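Local coordinates for activated BY transcription factor SSRB (Salmonella enterica, PDB 2WNW), which belongs to glycosyl hydrolase family 30 and combines a TIM-barrel domain with a beta-sandwich domain in a single chain, at residues Q14-R19 with I370-R375; L72-Y75 with Q79-N82; L85-I90 with V193-V198; F267-G272 with W310-H315; G319-G324 with V396-P401. All coordinates share one frame; numbering follows the deposited sequence.

How the contacts relate
Contacts 1 and 5 join the sandwich to helices of the TIM barrel, while contacts 2, 3 and 4 lie within the barrel domain. The centres of contacts 1 and 5 are about 17 Å apart, and Phe-373 of the first packs against Phe-321, Val-396 and Phe-398 of the second. Contact 2 is about 12 Å from contact 1 between centres, touching it through the Arg-375 to Glu-80 salt bridge. Contact 4 shares helix 305-322 with contact 5 and meets contact 1 where Tyr-313 packs on Ile-370. Contact 3 lies in the barrel mouth beside a bound glycerol, about 18 Å from contact 4 between centres; the two touch where His-268 packs against Asn-195 and Glu-196.

Contact 1 of 5, residues Q14-R19 with I370-R375; sequences QFLVER and IGHFCR
Leu-16 carries its side of this contact alone, sending its two methyl groups to different partners on the 370-375 segment. The apolar part comes first. Leu-16 CD2 lies over one face of the His-372 imidazole, 3.9 Å from the ring centroid and 15° off the ring normal, a CH-pi contact; it sits nearest the rim at His-372 NE2, 3.7 Å from that atom. Leu-16 CD1 meets the aliphatic end of Arg-375, 3.7 Å from Arg-375 CD, and also covers one face of the guanidinium. Arg-375 bends at chi3 (77°), which swings the charged group round over the leucine methyl. Gly-371, one residue before the histidine, comes within 4.4 Å, its C to Leu-16 CD2.

The polar part surrounds this grip. His-372 uses both ring nitrogens, NE2 with Ser-8 OG and ND1 with Thr-439 OG1, which fixes the rotation of the ring that the leucine covers. Ser-8 OG is also bonded to the backbone N of Leu-16, and Arg-375 NH1 forms a salt bridge to Glu-80 OE2.

Leu-16 stands at a corner, with backbone angles in the left-handed region, between strand 14-15 and the longer strand 17-25. The corner thus brings this part of the sandwich sheet, where strand 17-25 pairs with 2-9, against the last part of helix 365-374 and Arg-375 after it.

Contact 2 of 5, residues L72-Y75 with Q79-N82; sequences LSLY and QEHN
Glu-80 folds back over the last turns of helix 65-76, against Ser-73 and Leu-74, through its first two torsions: chi1 (-70°) sets CG anti to the carbonyl carbon, beside the backbone N, and a bend at chi2, also -70°, turns the carboxylate alongside the Leu-74 side chain. The two side chains run the same way, with Leu-74 CD1 4.0 Å from Glu-80 CD, so the leucine methyl lies beside the carboxylate carbon. Lower down, the packing is close. Glu-80 CB is 3.1 Å from Ser-73 O and 3.3 Å from Leu-74 O, and thus rests against two successive carbonyl oxygens of the helix.

Between the two segments one backbone bond ties the chain back, from His-81 N to Leu-74 O at 3.1 Å; a backbone bond between Tyr-75 and Tyr-83 is the next tie. The His-81 N-H points fairly straight at the oxygen (159°), but the donor is tilted from the carbonyl plane. Beyond it, His-81 CB lies 3.5 Å from Tyr-75 O, and the tyrosine and histidine side chains extend side by side. Carbonyl oxygens thus line the return of the chain, and one of them accepts a bond.

The arrangement forms the link from helix 65-76 to strand 85-90, an alpha-to-beta connection of the TIM barrel. Glu-80 has Arg-375 as its salt-bridge partner, while the rings of Tyr-75 and His-81 both meet Trp-367 on helix 365-374.

Contact 3 of 5, residues L85-I90 with V193-V198; sequences LARMPI and VQNEPV
Arg-87 and Asn-195 meet across the mouth of a TIM barrel, the arginine on its second strand, 85-90, and the asparagine in the loop that follows the fourth, 190-192. The buried side of the contact is a single directed bond. Arg-87 leaves the strand with CG anti to the backbone N (chi1 180°) and stays extended as far as NE, so that the guanidinium spans the interior of the barrel instead of lying along the strand. The asparagine oxygen lies near the guanidinium plane, at its edge, and receives an N-H directed at 157°. The amide, however, is turned: its plane and that of the guanidinium stand 42° apart, and the donor approaches tilted from the carbonyl plane.

The guanidinium is gripped from several directions. NE bonds to Ser-142 OG, NH1 pairs with Glu-294 and NH2 with Asp-239, two acidic groups that would be expected to offset its buried positive charge. Outside that network the contact becomes loose, since the two segments touch at this one pair, and the loop reaches the surface at Val-198. Asn-195 and Glu-196 themselves are buried and face a bound glycerol, probably taken up from the crystallisation liquor: the Asn-195 side chain comes to about 3 Å from it, and Glu-196 OE2 is hydrogen-bonded to its O3. An Asn-Glu pair after the fourth strand recurs in related clan A glycosyl hydrolases, consistent with this being the central pocket of the fold. The loop is braced by Gln-194, whose NE2 bonds to Asn-195 O at 2.9 Å, while the crossing itself measures 3.0 Å from Arg-87 NH2 to Asn-195 OD1.

Contact 4 of 5, residues F267-G272 with W310-H315; sequences FHWYTG and WHTYLH
Trp-269 drives the edge of its six-membered ring into the face of Tyr-313, a T-shaped aromatic pair with planes at 83° and centroids 4.8 Å apart. The aim is central: Trp-269 CH2 stands 3.5 Å above the tyrosine plane over the middle of the ring, about equally far from all six of its carbons. The indole takes this direction because CG lies between the backbone N and the carbonyl carbon (chi1 72°), a crowded position that points the ring out of the loop toward the helix.

Thr-312 also crosses the indole at about a right angle. It has its methyl anti to the backbone N, which places Thr-312 CG2 over one indole face, 4.0 Å from the six-membered centroid of Trp-269 and 21° off the normal. The tryptophan is thereby held from two directions, edge against Tyr-313 and face against Thr-312. On the loop side its backbone is fixed by a type I turn, in which Gly-272 N bonds to Trp-269 O at 3.1 Å.

All three side chains find their polar partners away from the meeting point: Trp-269 NE1 with Cys-296 O, Tyr-313 OH with Asp-330 OD1 and Thr-312 OG1 with Arg-308 O. The chemistry therefore implies a division of labour, with carbon edges, faces and a methyl joining the loop after strand 264-268 to helix 305-322, while the polar atoms are satisfied elsewhere, which probably limits how the groups can turn.

Contact 5 of 5, residues G319-G324 with V396-P401; sequences GNFKSG and VGFVNP
Phe-321 reaches from helix 305-322 toward the sandwich strand 393-399, and its atoms can be followed outward in order. Phe-321 CB comes first, 3.9 Å from Val-396 CG2. At CG the edge of a second ring arrives: Phe-398 CZ lies 3.9 Å from Phe-321 CG, over one face of the ring. CD1 and CD2 on the two flanks of that point face the same edge, with Phe-321 CD1 4.1 Å from Phe-398 CE1. The pair is T-shaped, planes at 72° and centroids 5.5 Å apart, with Phe-398 supplying the edge. The Phe-321 ring also meets that of Phe-48, on the first barrel strand.

Lys-322 adds an apolar touch beside this pair. Lys-322 CG lies 3.6 Å from Val-396 CB, the two side chains sliding past each other in opposite directions. The bent lysine chain then carries NZ to Glu-395 in a salt bridge and to Ser-276 of the second subunit.

Such a layer of aromatic and branched side chains, laid between a barrel helix and a strand of the neighbouring sheet, here forms part of the interface between TIM barrel and beta sandwich, consistent with the two-domain build of family 30.

Contact 1 of 5, residues Q14-R19 with I370-R375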
# COMPACT_ATOMS: atom_id res chain seq x y z
N GLN A 14 -22.68 18.87 -1.91
CA GLN A 14 -23.57 17.90 -1.29
C GLN A 14 -22.73 17.03 -0.36
O GLN A 14 -21.85 16.30 -0.81
CB GLN A 14 -24.22 16.99 -2.34
CG GLN A 14 -25.68 17.31 -2.60
CD GLN A 14 -25.88 18.69 -3.16
OE1 GLN A 14 -25.44 18.99 -4.27
NE2 GLN A 14 -26.55 19.55 -2.40
N PHE A 15 -23.00 17.11 0.94
CA PHE A 15 -22.22 16.34 1.91
C PHE A 15 -23.03 15.42 2.81
O PHE A 15 -24.11 15.78 3.28
CB PHE A 15 -21.41 17.29 2.79
CG PHE A 15 -20.35 18.06 2.05
CD1 PHE A 15 -19.16 17.44 1.68
CD2 PHE A 15 -20.55 19.39 1.72
CE1 PHE A 15 -18.17 18.15 1.00
CE2 PHE A 15 -19.57 20.11 1.03
CZ PHE A 15 -18.38 19.49 0.67
N LEU A 16 -22.47 14.24 3.06
CA LEU A 16 -23.07 13.25 3.94
C LEU A 16 -24.55 13.00 3.69
O LEU A 16 -25.37 13.07 4.61
CB LEU A 16 -22.84 13.66 5.40
CG LEU A 16 -21.38 13.88 5.81
CD1 LEU A 16 -21.32 14.48 7.20
CD2 LEU A 16 -20.62 12.56 5.76
N VAL A 17 -24.90 12.71 2.44
CA VAL A 17 -26.29 12.44 2.08
C VAL A 17 -26.53 10.94 2.27
O VAL A 17 -25.88 10.12 1.64
CB VAL A 17 -26.56 12.82 0.62
CG1 VAL A 17 -28.02 12.53 0.27
CG2 VAL A 17 -26.24 14.30 0.41
N GLU A 18 -27.47 10.60 3.16
CA GLU A 18 -27.75 9.19 3.42
C GLU A 18 -29.01 8.65 2.75
O GLU A 18 -29.99 9.37 2.55
CB GLU A 18 -27.87 8.94 4.93
CG GLU A 18 -28.02 7.47 5.27
CD GLU A 18 -28.20 7.21 6.76
OE1 GLU A 18 -27.46 7.79 7.57
OE2 GLU A 18 -29.09 6.40 7.11
N ARG A 19 -28.96 7.37 2.40
CA ARG A 19 -30.09 6.70 1.78
C ARG A 19 -29.94 5.20 1.97
O ARG A 19 -28.82 4.68 2.06
CB ARG A 19 -30.19 7.05 0.29
CG ARG A 19 -29.18 6.37 -0.61
CD ARG A 19 -29.30 6.94 -2.02
NE ARG A 19 -28.58 6.16 -3.01
CZ ARG A 19 -28.97 4.97 -3.46
NH1 ARG A 19 -30.09 4.42 -3.00
NH2 ARG A 19 -28.26 4.33 -4.38
N ILE A 370 -13.64 14.32 7.46
CA ILE A 370 -13.38 13.58 8.69
C ILE A 370 -14.65 12.81 9.05
O ILE A 370 -14.59 11.68 9.53
CB ILE A 370 -13.01 14.55 9.84
CG1 ILE A 370 -11.69 15.25 9.52
CG2 ILE A 370 -12.93 13.79 11.15
CD1 ILE A 370 -11.33 16.35 10.50
N GLY A 371 -15.79 13.44 8.79
CA GLY A 371 -17.07 12.83 9.10
C GLY A 371 -17.34 11.48 8.46
O GLY A 371 -18.02 10.64 9.05
N HIS A 372 -16.84 11.26 7.25
CA HIS A 372 -17.05 9.98 6.58
C HIS A 372 -16.48 8.85 7.42
O HIS A 372 -16.86 7.69 7.25
CB HIS A 372 -16.43 9.99 5.18
CG HIS A 372 -17.37 10.50 4.12
ND1 HIS A 372 -18.34 9.70 3.55
CD2 HIS A 372 -17.54 11.73 3.60
CE1 HIS A 372 -19.07 10.42 2.72
NE2 HIS A 372 -18.61 11.66 2.73
N PHE A 373 -15.57 9.19 8.33
CA PHE A 373 -14.96 8.22 9.24
C PHE A 373 -15.56 8.25 10.65
O PHE A 373 -16.20 7.30 11.10
CB PHE A 373 -13.46 8.48 9.41
CG PHE A 373 -12.60 7.98 8.28
CD1 PHE A 373 -12.39 8.77 7.16
CD2 PHE A 373 -11.97 6.75 8.37
CE1 PHE A 373 -11.55 8.32 6.13
CE2 PHE A 373 -11.13 6.30 7.35
CZ PHE A 373 -10.92 7.09 6.23
N CYS A 374 -15.33 9.36 11.34
CA CYS A 374 -15.73 9.52 12.74
C CYS A 374 -17.20 9.36 13.11
O CYS A 374 -17.50 8.96 14.23
CB CYS A 374 -15.22 10.86 13.28
SG CYS A 374 -16.10 12.32 12.70
N ARG A 375 -18.10 9.66 12.19
CA ARG A 375 -19.53 9.53 12.49
C ARG A 375 -19.99 8.08 12.52
O ARG A 375 -21.03 7.76 13.10
CB ARG A 375 -20.36 10.30 11.46
CG ARG A 375 -20.07 11.79 11.40
CD ARG A 375 -20.72 12.45 10.19
NE ARG A 375 -22.15 12.66 10.36
CZ ARG A 375 -22.68 13.66 11.08
NH1 ARG A 375 -21.89 14.53 11.70
NH2 ARG A 375 -23.99 13.78 11.17

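Contact 2 of 5, residues L72-Y75 with Q79-N82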
# COMPACT_ATOMS: atom_id res chain seq x y z
N LEU A 72 -20.53 22.37 20.13
CA LEU A 72 -20.27 21.15 20.88
C LEU A 72 -21.06 19.94 20.39
O LEU A 72 -20.54 18.82 20.39
CB LEU A 72 -20.55 21.38 22.37
CG LEU A 72 -19.61 22.37 23.07
CD1 LEU A 72 -20.05 22.55 24.52
CD2 LEU A 72 -18.17 21.84 23.02
N SER A 73 -22.31 20.15 19.99
CA SER A 73 -23.13 19.04 19.49
C SER A 73 -22.58 18.50 18.17
O SER A 73 -22.55 17.29 17.94
CB SER A 73 -24.57 19.49 19.28
OG SER A 73 -25.15 19.92 20.50
N LEU A 74 -22.16 19.42 17.31
CA LEU A 74 -21.62 19.06 16.00
C LEU A 74 -20.42 18.13 16.10
O LEU A 74 -20.26 17.20 15.32
CB LEU A 74 -21.21 20.33 15.25
CG LEU A 74 -22.02 20.83 14.05
CD1 LEU A 74 -23.37 20.16 13.95
CD2 LEU A 74 -22.15 22.33 14.17
N TYR A 75 -19.56 18.41 17.08
CA TYR A 75 -18.34 17.63 17.27
C TYR A 75 -18.44 16.47 18.25
O TYR A 75 -17.90 15.39 17.99
CB TYR A 75 -17.23 18.56 17.74
CG TYR A 75 -16.32 19.11 16.67
CD1 TYR A 75 -15.85 20.42 16.74
CD2 TYR A 75 -15.86 18.30 15.63
CE1 TYR A 75 -14.93 20.92 15.82
CE2 TYR A 75 -14.93 18.79 14.69
CZ TYR A 75 -14.47 20.09 14.80
OH TYR A 75 -13.52 20.58 13.93
N GLN A 79 -24.79 11.63 17.94
CA GLN A 79 -25.56 11.63 16.71
C GLN A 79 -24.90 12.47 15.62
O GLN A 79 -25.39 12.55 14.50
CB GLN A 79 -26.98 12.14 16.96
CG GLN A 79 -27.83 11.18 17.79
CD GLN A 79 -27.38 11.11 19.24
OE1 GLN A 79 -27.46 10.06 19.88
NE2 GLN A 79 -26.92 12.24 19.77
N GLU A 80 -23.78 13.11 15.97
CA GLU A 80 -23.04 13.92 15.01
C GLU A 80 -21.65 13.33 14.83
O GLU A 80 -21.52 12.12 14.63
CB GLU A 80 -22.96 15.38 15.47
CG GLU A 80 -24.30 16.11 15.42
CD GLU A 80 -24.78 16.39 14.01
OE1 GLU A 80 -25.92 16.87 13.86
OE2 GLU A 80 -24.03 16.13 13.04
N HIS A 81 -20.60 14.14 14.91
CA HIS A 81 -19.26 13.61 14.72
C HIS A 81 -18.79 12.63 15.77
O HIS A 81 -17.86 11.88 15.53
CB HIS A 81 -18.25 14.74 14.55
CG HIS A 81 -18.06 15.15 13.12
ND1 HIS A 81 -16.89 15.72 12.65
CD2 HIS A 81 -18.89 15.06 12.05
CE1 HIS A 81 -17.01 15.95 11.36
NE2 HIS A 81 -18.21 15.56 10.97
N ASN A 82 -19.43 12.64 16.94
CA ASN A 82 -19.08 11.70 18.00
C ASN A 82 -17.58 11.57 18.26
O ASN A 82 -17.07 10.45 18.36
CB ASN A 82 -19.67 10.33 17.65
CG ASN A 82 -19.47 9.30 18.74
OD1 ASN A 82 -19.85 9.52 19.89
ND2 ASN A 82 -18.87 8.17 18.39

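Contact 3 of 5, residues L85-I90 with V193-V198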
# COMPACT_ATOMS: atom_id res chain seq x y z
N LEU A 85 -11.63 11.03 20.65
CA LEU A 85 -10.24 11.29 21.00
C LEU A 85 -9.99 12.80 20.99
O LEU A 85 -10.77 13.56 20.42
CB LEU A 85 -9.28 10.65 19.99
CG LEU A 85 -9.24 9.14 19.78
CD1 LEU A 85 -8.17 8.83 18.73
CD2 LEU A 85 -8.92 8.44 21.09
N ALA A 86 -8.88 13.20 21.60
CA ALA A 86 -8.50 14.61 21.62
C ALA A 86 -7.05 14.73 22.06
O ALA A 86 -6.51 13.85 22.74
CB ALA A 86 -9.41 15.41 22.55
N ARG A 87 -6.42 15.83 21.67
CA ARG A 87 -5.04 16.11 22.06
C ARG A 87 -5.05 17.54 22.54
O ARG A 87 -5.79 18.38 22.02
CB ARG A 87 -4.09 15.94 20.87
CG ARG A 87 -2.61 16.22 21.17
CD ARG A 87 -1.71 15.47 20.19
NE ARG A 87 -0.28 15.77 20.33
CZ ARG A 87 0.37 16.68 19.61
NH1 ARG A 87 -0.26 17.40 18.69
NH2 ARG A 87 1.68 16.85 19.78
N MET A 88 -4.24 17.82 23.56
CA MET A 88 -4.15 19.17 24.12
C MET A 88 -2.72 19.43 24.57
O MET A 88 -1.98 18.50 24.86
CB MET A 88 -5.14 19.32 25.28
CG MET A 88 -5.04 18.21 26.32
SD MET A 88 -6.55 18.15 27.29
CE MET A 88 -6.13 16.90 28.51
N PRO A 89 -2.32 20.70 24.62
CA PRO A 89 -0.97 21.07 25.03
C PRO A 89 -0.73 21.26 26.52
O PRO A 89 -1.58 21.76 27.25
CB PRO A 89 -0.75 22.37 24.26
CG PRO A 89 -2.09 23.02 24.38
CD PRO A 89 -3.04 21.87 24.08
N ILE A 90 0.46 20.83 26.95
CA ILE A 90 0.91 20.99 28.33
C ILE A 90 1.76 22.26 28.18
O ILE A 90 2.87 22.22 27.64
CB ILE A 90 1.78 19.78 28.78
CG1 ILE A 90 0.92 18.51 28.77
CG2 ILE A 90 2.37 20.04 30.16
CD1 ILE A 90 1.68 17.23 29.12
N VAL A 193 6.01 12.50 24.91
CA VAL A 193 7.09 13.15 25.64
C VAL A 193 7.31 14.58 25.19
O VAL A 193 7.50 15.48 26.01
CB VAL A 193 8.42 12.38 25.47
CG1 VAL A 193 9.58 13.23 25.99
CG2 VAL A 193 8.35 11.07 26.23
N GLN A 194 7.26 14.79 23.88
CA GLN A 194 7.49 16.11 23.31
C GLN A 194 6.99 16.18 21.87
O GLN A 194 7.17 15.24 21.09
CB GLN A 194 9.00 16.41 23.34
CG GLN A 194 9.45 17.59 22.50
CD GLN A 194 8.99 18.92 23.06
OE1 GLN A 194 9.02 19.14 24.26
NE2 GLN A 194 8.58 19.83 22.17
N ASN A 195 6.36 17.30 21.53
CA ASN A 195 5.87 17.51 20.18
C ASN A 195 7.09 17.78 19.30
O ASN A 195 7.91 18.64 19.61
CB ASN A 195 4.94 18.73 20.16
CG ASN A 195 4.48 19.09 18.75
OD1 ASN A 195 3.74 18.34 18.12
ND2 ASN A 195 4.93 20.24 18.26
N GLU A 196 7.22 17.01 18.21
CA GLU A 196 8.32 17.19 17.26
C GLU A 196 9.68 17.42 17.93
O GLU A 196 10.30 18.48 17.76
CB GLU A 196 8.00 18.38 16.35
CG GLU A 196 6.68 18.25 15.60
CD GLU A 196 6.45 19.39 14.62
OE1 GLU A 196 7.37 19.71 13.85
OE2 GLU A 196 5.34 19.95 14.60
N PRO A 197 10.17 16.42 18.68
CA PRO A 197 11.45 16.47 19.40
C PRO A 197 12.72 16.72 18.60
O PRO A 197 13.78 16.93 19.18
CB PRO A 197 11.48 15.12 20.12
CG PRO A 197 10.73 14.22 19.18
CD PRO A 197 9.56 15.08 18.79
N VAL A 198 12.63 16.70 17.28
CA VAL A 198 13.82 16.94 16.46
C VAL A 198 13.70 18.23 15.66
O VAL A 198 14.55 18.52 14.82
CB VAL A 198 14.08 15.77 15.48
CG1 VAL A 198 14.27 14.47 16.25
CG2 VAL A 198 12.93 15.64 14.49

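Contact 4 of 5, residues F267-G272 with W310-H315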
# COMPACT_ATOMS: atom_id res chain seq x y z
N PHE A 267 2.45 10.25 15.14
CA PHE A 267 3.03 10.86 13.96
C PHE A 267 2.13 11.90 13.32
O PHE A 267 0.92 11.92 13.56
CB PHE A 267 3.42 9.79 12.93
CG PHE A 267 2.30 8.88 12.53
CD1 PHE A 267 2.13 7.65 13.15
CD2 PHE A 267 1.40 9.26 11.54
CE1 PHE A 267 1.09 6.80 12.79
CE2 PHE A 267 0.35 8.41 11.16
CZ PHE A 267 0.19 7.18 11.79
N HIS A 268 2.74 12.76 12.52
CA HIS A 268 2.04 13.84 11.83
C HIS A 268 2.16 13.61 10.32
O HIS A 268 2.81 12.66 9.88
CB HIS A 268 2.66 15.19 12.21
CG HIS A 268 2.73 15.43 13.69
ND1 HIS A 268 3.43 16.49 14.23
CD2 HIS A 268 2.21 14.75 14.73
CE1 HIS A 268 3.32 16.45 15.55
NE2 HIS A 268 2.59 15.40 15.88
N TRP A 269 1.55 14.49 9.52
CA TRP A 269 1.58 14.32 8.07
C TRP A 269 2.28 15.41 7.27
O TRP A 269 2.18 15.43 6.05
CB TRP A 269 0.14 14.18 7.54
CG TRP A 269 -0.69 15.47 7.54
CD1 TRP A 269 -0.22 16.76 7.51
CD2 TRP A 269 -2.12 15.57 7.47
NE1 TRP A 269 -1.27 17.65 7.42
CE2 TRP A 269 -2.44 16.94 7.40
CE3 TRP A 269 -3.16 14.62 7.46
CZ2 TRP A 269 -3.77 17.40 7.31
CZ3 TRP A 269 -4.48 15.08 7.38
CH2 TRP A 269 -4.77 16.45 7.31
N TYR A 270 2.99 16.29 7.95
CA TYR A 270 3.61 17.42 7.26
C TYR A 270 4.66 17.19 6.19
O TYR A 270 5.01 18.13 5.47
CB TYR A 270 4.11 18.43 8.31
CG TYR A 270 2.99 18.89 9.23
CD1 TYR A 270 3.00 18.56 10.59
CD2 TYR A 270 1.91 19.63 8.74
CE1 TYR A 270 1.95 18.96 11.43
CE2 TYR A 270 0.86 20.02 9.58
CZ TYR A 270 0.89 19.68 10.92
OH TYR A 270 -0.14 20.07 11.75
N THR A 271 5.16 15.96 6.04
CA THR A 271 6.14 15.68 4.99
C THR A 271 5.60 14.71 3.93
O THR A 271 6.35 14.18 3.12
CB THR A 271 7.47 15.12 5.55
OG1 THR A 271 7.23 13.91 6.27
CG2 THR A 271 8.14 16.15 6.47
N GLY A 272 4.29 14.48 3.95
CA GLY A 272 3.71 13.60 2.96
C GLY A 272 3.21 12.26 3.45
O GLY A 272 3.14 12.00 4.66
N TRP A 310 -9.91 18.86 1.21
CA TRP A 310 -10.76 17.67 1.27
C TRP A 310 -9.89 16.47 0.93
O TRP A 310 -9.87 15.47 1.65
CB TRP A 310 -11.90 17.86 0.25
CG TRP A 310 -12.69 16.65 -0.16
CD1 TRP A 310 -12.52 15.90 -1.30
CD2 TRP A 310 -13.86 16.12 0.50
NE1 TRP A 310 -13.52 14.96 -1.40
CE2 TRP A 310 -14.35 15.07 -0.31
CE3 TRP A 310 -14.53 16.44 1.68
CZ2 TRP A 310 -15.49 14.33 0.03
CZ3 TRP A 310 -15.67 15.70 2.02
CH2 TRP A 310 -16.14 14.66 1.20
N HIS A 311 -9.13 16.58 -0.16
CA HIS A 311 -8.24 15.52 -0.58
C HIS A 311 -7.17 15.20 0.45
O HIS A 311 -6.92 14.04 0.76
CB HIS A 311 -7.53 15.88 -1.89
CG HIS A 311 -6.42 14.94 -2.24
ND1 HIS A 311 -6.66 13.69 -2.77
CD2 HIS A 311 -5.08 15.04 -2.09
CE1 HIS A 311 -5.50 13.05 -2.92
NE2 HIS A 311 -4.53 13.85 -2.52
N THR A 312 -6.51 16.23 0.97
CA THR A 312 -5.44 16.02 1.95
C THR A 312 -5.90 15.19 3.14
O THR A 312 -5.23 14.23 3.53
CB THR A 312 -4.86 17.37 2.43
OG1 THR A 312 -4.24 18.03 1.32
CG2 THR A 312 -3.82 17.16 3.53
N TYR A 313 -7.05 15.54 3.72
CA TYR A 313 -7.56 14.80 4.87
C TYR A 313 -7.94 13.37 4.53
O TYR A 313 -7.50 12.43 5.19
CB TYR A 313 -8.78 15.52 5.48
CG TYR A 313 -8.42 16.56 6.52
CD1 TYR A 313 -8.03 17.85 6.16
CD2 TYR A 313 -8.43 16.23 7.88
CE1 TYR A 313 -7.67 18.79 7.13
CE2 TYR A 313 -8.07 17.16 8.85
CZ TYR A 313 -7.69 18.44 8.47
OH TYR A 313 -7.32 19.34 9.44
N LEU A 314 -8.76 13.19 3.49
CA LEU A 314 -9.20 11.85 3.11
C LEU A 314 -8.06 10.95 2.67
O LEU A 314 -7.98 9.79 3.07
CB LEU A 314 -10.26 11.93 2.01
CG LEU A 314 -11.63 12.45 2.45
CD1 LEU A 314 -12.51 12.67 1.22
CD2 LEU A 314 -12.28 11.45 3.41
N HIS A 315 -7.17 11.48 1.84
CA HIS A 315 -6.04 10.71 1.33
C HIS A 315 -5.13 10.22 2.46
O HIS A 315 -4.73 9.05 2.47
CB HIS A 315 -5.22 11.55 0.34
CG HIS A 315 -4.02 10.84 -0.21
ND1 HIS A 315 -4.12 9.81 -1.12
CD2 HIS A 315 -2.70 11.00 0.03
CE1 HIS A 315 -2.91 9.37 -1.41
NE2 HIS A 315 -2.03 10.08 -0.73

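Contact 5 of 5, residues G319-G324 with V396-P401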
# COMPACT_ATOMS: atom_id res chain seq x y z
N GLY A 319 -4.95 6.18 3.78
CA GLY A 319 -3.65 5.54 3.72
C GLY A 319 -3.14 5.09 5.08
O GLY A 319 -2.61 3.99 5.23
N ASN A 320 -3.29 5.95 6.08
CA ASN A 320 -2.84 5.63 7.43
C ASN A 320 -3.52 4.38 7.96
O ASN A 320 -2.86 3.44 8.40
CB ASN A 320 -3.11 6.80 8.39
CG ASN A 320 -2.17 7.97 8.17
OD1 ASN A 320 -2.35 9.04 8.75
ND2 ASN A 320 -1.17 7.77 7.33
N PHE A 321 -4.85 4.35 7.91
CA PHE A 321 -5.58 3.20 8.42
C PHE A 321 -5.32 1.92 7.63
O PHE A 321 -5.26 0.84 8.21
CB PHE A 321 -7.07 3.53 8.52
CG PHE A 321 -7.39 4.46 9.66
CD1 PHE A 321 -7.17 4.06 10.98
CD2 PHE A 321 -7.87 5.74 9.42
CE1 PHE A 321 -7.43 4.92 12.04
CE2 PHE A 321 -8.14 6.61 10.48
CZ PHE A 321 -7.91 6.20 11.79
N LYS A 322 -5.16 2.03 6.31
CA LYS A 322 -4.87 0.84 5.52
C LYS A 322 -3.49 0.31 5.89
O LYS A 322 -3.20 -0.87 5.74
CB LYS A 322 -4.89 1.15 4.02
CG LYS A 322 -6.28 1.38 3.45
CD LYS A 322 -6.57 0.40 2.32
CE LYS A 322 -6.57 -1.03 2.79
NZ LYS A 322 -6.83 -2.00 1.67
N SER A 323 -2.63 1.21 6.38
CA SER A 323 -1.26 0.84 6.73
C SER A 323 -0.98 0.45 8.18
O SER A 323 0.16 0.14 8.51
CB SER A 323 -0.33 1.98 6.32
OG SER A 323 -0.48 2.26 4.94
N GLY A 324 -2.00 0.47 9.04
CA GLY A 324 -1.79 0.06 10.42
C GLY A 324 -2.01 1.09 11.52
O GLY A 324 -1.73 0.81 12.68
N VAL A 396 -10.87 2.01 2.57
CA VAL A 396 -10.46 1.33 3.79
C VAL A 396 -11.73 0.95 4.54
O VAL A 396 -12.68 1.74 4.59
CB VAL A 396 -9.54 2.21 4.68
CG1 VAL A 396 -10.28 3.44 5.16
CG2 VAL A 396 -9.02 1.38 5.85
N GLY A 397 -11.76 -0.25 5.09
CA GLY A 397 -12.94 -0.70 5.81
C GLY A 397 -12.65 -1.07 7.25
O GLY A 397 -11.51 -1.36 7.61
N PHE A 398 -13.70 -1.07 8.06
CA PHE A 398 -13.60 -1.39 9.48
C PHE A 398 -14.77 -2.28 9.89
O PHE A 398 -15.78 -2.36 9.19
CB PHE A 398 -13.71 -0.12 10.33
CG PHE A 398 -12.77 0.98 9.94
CD1 PHE A 398 -11.60 1.20 10.67
CD2 PHE A 398 -13.08 1.85 8.90
CE1 PHE A 398 -10.76 2.27 10.36
CE2 PHE A 398 -12.25 2.92 8.59
CZ PHE A 398 -11.09 3.14 9.32
N VAL A 399 -14.62 -2.94 11.03
CA VAL A 399 -15.69 -3.75 11.58
C VAL A 399 -15.81 -3.25 13.01
O VAL A 399 -14.89 -3.42 13.82
CB VAL A 399 -15.36 -5.26 11.61
CG1 VAL A 399 -16.52 -6.02 12.24
CG2 VAL A 399 -15.12 -5.77 10.19
N ASN A 400 -16.93 -2.61 13.33
CA ASN A 400 -17.14 -2.10 14.67
C ASN A 400 -17.28 -3.25 15.67
O ASN A 400 -17.52 -4.39 15.28
CB ASN A 400 -18.38 -1.21 14.73
CG ASN A 400 -18.13 0.17 14.15
OD1 ASN A 400 -17.06 0.75 14.35
ND2 ASN A 400 -19.11 0.72 13.44
N PRO A 401 -17.10 -2.95 16.96
CA PRO A 401 -17.21 -3.98 17.99
C PRO A 401 -18.50 -4.80 17.91
O PRO A 401 -18.49 -5.99 18.19
CB PRO A 401 -17.11 -3.17 19.28
CG PRO A 401 -16.16 -2.08 18.90
CD PRO A 401 -16.70 -1.66 17.55